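Local atomic coordinates of uncharacterized protein TCIL3000_10_9440 (Trypanosoma congolense, PDB entry 5KMX), a protein that forms the bilobed ectodomain of an insect-stage surface antigen of the trypanosome, a membrane protein that possibly acts as a sensor. Residues 45-48 / 52-55. Residues are numbered along the deposited sequence; the frame is centred on the assembly and turned at random.
Sequences LNVP and SIPT
Ser52 meets the first segment only loosely: its OG stays 4.4 Å from OD1 of Asn46, too far for a hydrogen bond. Within 52-55, Ile53 carries most of the contact. It pairs with Leu45 as an antiparallel hydrogen-bonded pair, and the two bonds differ in length. Leu45 N lies 2.6 Å from Ile53 O, with an angle of 161° at the hydrogen and the donor in the carbonyl plane; the return bond from Ile53 N to Leu45 O is weak at 3.3 Å. Both side chains leave from one face of the sheet, and Leu45 CB and Ile53 CB lie 3.9 Å apart. With CG1 anti to its carbonyl carbon (chi1 -58°), Ile53 passes along Leu45 O and sets its CD1 beside CG1 of Val47, methyl next to methyl. Further along, Thr55 brings its methyl CG2 to 4.2 Å from CD1 of Leu45, the side chains crossing at about a right angle. Its hydroxyl bonds instead to Asp207, while Arg43 takes up the backbone pairing. Phe209 and Phe212 of helix 208-216 touch Leu45, and Phe14 and Val18 of helix 11-20 touch Ile53. The chemistry is thus that of the last pair before the loop of the hairpin formed by strands 36-45 and 53-63: one short and one weak backbone bond hold it, and apolar contacts on the Leu45-Ile53 face join it to the two helices.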
loop_
_atom_site.group_PDB
_atom_site.type_symbol
_atom_site.label_atom_id
_atom_site.label_comp_id
_atom_site.label_asym_id
_atom_site.label_seq_id
_atom_site.Cartn_x
_atom_site.Cartn_y
_atom_site.Cartn_z
ATOM N N LEU A 45 -5.729 -12.199 9.107
ATOM C CA LEU A 45 -4.781 -11.216 9.613
ATOM C C LEU A 45 -4.248 -11.684 10.965
ATOM O O LEU A 45 -4.990 -11.738 11.946
ATOM C CB LEU A 45 -5.449 -9.845 9.740
ATOM C CG LEU A 45 -4.609 -8.602 9.443
ATOM C CD1 LEU A 45 -4.189 -8.560 7.983
ATOM C CD2 LEU A 45 -5.393 -7.348 9.811
ATOM N N ASN A 46 -2.964 -12.029 11.009
ATOM C CA ASN A 46 -2.350 -12.561 12.224
ATOM C C ASN A 46 -1.680 -11.477 13.062
ATOM O O ASN A 46 -0.585 -11.017 12.741
ATOM C CB ASN A 46 -1.329 -13.644 11.872
ATOM C CG ASN A 46 -1.944 -15.031 11.838
ATOM O OD1 ASN A 46 -2.112 -15.669 12.876
ATOM N ND2 ASN A 46 -2.281 -15.503 10.643
ATOM N N VAL A 47 -2.359 -11.077 14.135
ATOM C CA VAL A 47 -1.846 -10.082 15.070
ATOM C C VAL A 47 -1.863 -10.672 16.483
ATOM O O VAL A 47 -2.842 -11.316 16.870
ATOM C CB VAL A 47 -2.679 -8.776 15.015
ATOM C CG1 VAL A 47 -4.168 -9.082 15.049
ATOM C CG2 VAL A 47 -2.292 -7.826 16.142
ATOM N N PRO A 48 -0.777 -10.469 17.257
ATOM C CA PRO A 48 -0.697 -11.050 18.605
ATOM C C PRO A 48 -1.875 -10.701 19.514
ATOM O O PRO A 48 -2.318 -9.553 19.539
ATOM C CB PRO A 48 0.598 -10.451 19.165
ATOM C CG PRO A 48 1.426 -10.173 17.975
ATOM C CD PRO A 48 0.470 -9.768 16.894
ATOM N N SER A 52 -7.600 -15.556 14.747
ATOM C CA SER A 52 -7.382 -15.239 13.336
ATOM C C SER A 52 -8.440 -14.271 12.805
ATOM O O SER A 52 -9.632 -14.573 12.802
ATOM C CB SER A 52 -7.374 -16.517 12.498
ATOM O OG SER A 52 -6.222 -17.295 12.772
ATOM N N ILE A 53 -7.984 -13.103 12.362
ATOM C CA ILE A 53 -8.876 -12.026 11.935
ATOM C C ILE A 53 -9.172 -12.106 10.439
ATOM O O ILE A 53 -8.249 -12.192 9.633
ATOM C CB ILE A 53 -8.266 -10.645 12.247
ATOM C CG1 ILE A 53 -7.983 -10.522 13.745
ATOM C CG2 ILE A 53 -9.194 -9.524 11.769
ATOM C CD1 ILE A 53 -7.283 -9.245 14.134
ATOM N N PRO A 54 -10.460 -12.056 10.060
ATOM C CA PRO A 54 -10.812 -12.168 8.641
ATOM C C PRO A 54 -10.607 -10.873 7.856
ATOM O O PRO A 54 -11.177 -9.846 8.218
ATOM C CB PRO A 54 -12.295 -12.533 8.685
ATOM C CG PRO A 54 -12.794 -11.863 9.918
ATOM C CD PRO A 54 -11.659 -11.913 10.909
ATOM N N THR A 55 -9.805 -10.933 6.797
ATOM C CA THR A 55 -9.647 -9.815 5.872
ATOM C C THR A 55 -10.043 -10.275 4.474
ATOM O O THR A 55 -9.561 -11.301 3.994
ATOM C CB THR A 55 -8.201 -9.266 5.860
ATOM O OG1 THR A 55 -8.036 -8.365 4.757
ATOM C CG2 THR A 55 -7.181 -10.394 5.745
#